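CRISPR system Cmr subunit Cmr1-1 (Pyrococcus furiosus, PDB 4W8Z) caps, together with Cmr6, one end of the type III-B Cmr ribonucleoprotein, a CRISPR RNA-guided complex of antiviral defence, and binds RNA. Local coordinates at residues N66-S71 with S76-S81. Numbering follows the deposited sequence.
Sequences NQVFGS and SRVKIS
A bend at chi3 (-72°) turns the R77 side chain back over the last turn of helix 58-69, while Q67, with CG roughly anti to its own N and extended beyond, rises to meet it. The contact is the helix-to-strand connection of a RAMP-family domain, where helix 58-69 ends and the chain returns to enter strand 79-84, an edge strand of a four-stranded antiparallel sheet. Two carbonyls of the last helical turn, Q67 O and V68 O, accept bonds from the returning chain. R77 NE donates to Q67 O at 3.1 Å, a moderately bent bond (N-H...O 149°) with the donor tilted from the carbonyl plane. R77 N reaches V68 O, also at 3.1 Å, from well above that carbonyl's plane; V78 N adds a weak bond to the same oxygen. The guanidinium is packed as well as bonded: Q67 CG lies over one face, 3.4 Å from R77 NH2, and the Q67 amide stands nearly perpendicular to it (87°). The helix ends at F69; G70, the first residue beyond it, has positive phi, though its N still bonds N66 O. The G70 CA comes within 3.6 Å of S76 CA, and its carbonyl is bonded by R43 of helix 38-54. Beside these bonds, V68 CG1 and V78 CG1 meet at 4.1 Å, and V138 of helix 136-152 touches both valines. S76 OG donates to V78 O, two residues on. Farther along, I80 CD1 approaches the F69 ring at its edge, near the ring plane, 3.9 Å from CE1.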
loop_
_atom_site.group_PDB
_atom_site.type_symbol
_atom_site.label_atom_id
_atom_site.label_comp_id
_atom_site.label_asym_id
_atom_site.label_seq_id
_atom_site.Cartn_x
_atom_site.Cartn_y
_atom_site.Cartn_z
ATOM N N ASN A 66 7.629 -19.330 1.312
ATOM C CA ASN A 66 9.005 -19.722 1.042
ATOM C C ASN A 66 9.083 -20.562 -0.224
ATOM O O ASN A 66 10.041 -20.466 -0.986
ATOM C CB ASN A 66 9.592 -20.496 2.225
ATOM C CG ASN A 66 9.885 -19.606 3.417
ATOM O OD1 ASN A 66 10.091 -18.401 3.270
ATOM N ND2 ASN A 66 9.913 -20.199 4.606
ATOM N N GLN A 67 8.058 -21.374 -0.451
ATOM C CA GLN A 67 8.037 -22.263 -1.603
ATOM C C GLN A 67 7.953 -21.475 -2.910
ATOM O O GLN A 67 8.422 -21.934 -3.952
ATOM C CB GLN A 67 6.871 -23.245 -1.497
ATOM C CG GLN A 67 7.124 -24.575 -2.179
ATOM C CD GLN A 67 5.988 -25.559 -1.975
ATOM O OE1 GLN A 67 4.972 -25.234 -1.358
ATOM N NE2 GLN A 67 6.156 -26.773 -2.492
ATOM N N VAL A 68 7.362 -20.285 -2.854
ATOM C CA VAL A 68 7.265 -19.432 -4.033
ATOM C C VAL A 68 8.440 -18.460 -4.117
ATOM O O VAL A 68 9.091 -18.353 -5.155
ATOM C CB VAL A 68 5.948 -18.625 -4.050
ATOM C CG1 VAL A 68 5.909 -17.702 -5.257
ATOM C CG2 VAL A 68 4.743 -19.556 -4.050
ATOM N N PHE A 69 8.718 -17.764 -3.019
ATOM C CA PHE A 69 9.696 -16.679 -3.034
ATOM C C PHE A 69 11.083 -17.061 -2.511
ATOM O O PHE A 69 12.011 -16.251 -2.570
ATOM C CB PHE A 69 9.167 -15.497 -2.223
ATOM C CG PHE A 69 8.024 -14.775 -2.873
ATOM C CD1 PHE A 69 8.262 -13.769 -3.794
ATOM C CD2 PHE A 69 6.711 -15.096 -2.559
ATOM C CE1 PHE A 69 7.217 -13.097 -4.394
ATOM C CE2 PHE A 69 5.660 -14.426 -3.155
ATOM C CZ PHE A 69 5.913 -13.424 -4.072
ATOM N N GLY A 70 11.228 -18.278 -1.998
ATOM C CA GLY A 70 12.511 -18.724 -1.480
ATOM C C GLY A 70 12.788 -18.254 -0.063
ATOM O O GLY A 70 12.135 -17.339 0.441
ATOM N N SER A 71 13.764 -18.887 0.584
ATOM C CA SER A 71 14.138 -18.531 1.948
ATOM C C SER A 71 15.646 -18.650 2.146
ATOM O O SER A 71 16.413 -18.598 1.184
ATOM C CB SER A 71 13.398 -19.412 2.959
ATOM O OG SER A 71 13.845 -20.756 2.901
ATOM N N SER A 76 14.054 -19.796 -4.559
ATOM C CA SER A 76 12.765 -19.319 -5.057
ATOM C C SER A 76 12.344 -20.052 -6.323
ATOM O O SER A 76 13.162 -20.313 -7.204
ATOM C CB SER A 76 12.812 -17.813 -5.325
ATOM O OG SER A 76 13.726 -17.503 -6.361
ATOM N N ARG A 77 11.061 -20.379 -6.407
ATOM C CA ARG A 77 10.532 -21.080 -7.567
ATOM C C ARG A 77 10.199 -20.082 -8.673
ATOM O O ARG A 77 9.823 -20.472 -9.778
ATOM C CB ARG A 77 9.299 -21.900 -7.180
ATOM C CG ARG A 77 9.313 -23.333 -7.691
ATOM C CD ARG A 77 8.408 -24.228 -6.853
ATOM N NE ARG A 77 8.965 -24.491 -5.527
ATOM C CZ ARG A 77 9.249 -25.703 -5.060
ATOM N NH1 ARG A 77 9.021 -26.775 -5.808
ATOM N NH2 ARG A 77 9.755 -25.846 -3.840
ATOM N N VAL A 78 10.346 -18.796 -8.369
ATOM C CA VAL A 78 10.133 -17.739 -9.351
ATOM C C VAL A 78 11.328 -16.786 -9.379
ATOM O O VAL A 78 11.936 -16.507 -8.345
ATOM C CB VAL A 78 8.830 -16.940 -9.063
ATOM C CG1 VAL A 78 8.904 -16.243 -7.719
ATOM C CG2 VAL A 78 8.552 -15.930 -10.168
ATOM N N LYS A 79 11.678 -16.310 -10.571
ATOM C CA LYS A 79 12.735 -15.317 -10.724
ATOM C C LYS A 79 12.138 -13.956 -11.072
ATOM O O LYS A 79 11.505 -13.799 -12.116
ATOM C CB LYS A 79 13.731 -15.746 -11.803
ATOM C CG LYS A 79 14.865 -14.758 -12.027
ATOM C CD LYS A 79 15.633 -15.076 -13.300
ATOM C CE LYS A 79 16.714 -14.042 -13.573
ATOM N NZ LYS A 79 17.288 -14.191 -14.941
ATOM N N ILE A 80 12.342 -12.976 -10.198
ATOM C CA ILE A 80 11.806 -11.635 -10.411
ATOM C C ILE A 80 12.909 -10.651 -10.772
ATOM O O ILE A 80 13.841 -10.449 -9.999
ATOM C CB ILE A 80 11.071 -11.116 -9.163
ATOM C CG1 ILE A 80 9.985 -12.106 -8.735
ATOM C CG2 ILE A 80 10.492 -9.732 -9.423
ATOM C CD1 ILE A 80 9.389 -11.812 -7.379
ATOM N N SER A 81 12.799 -10.036 -11.944
ATOM C CA SER A 81 13.803 -9.083 -12.398
ATOM C C SER A 81 13.215 -7.685 -12.543
ATOM O O SER A 81 12.240 -7.484 -13.266
ATOM C CB SER A 81 14.406 -9.544 -13.722
ATOM O OG SER A 81 14.900 -10.865 -13.608
#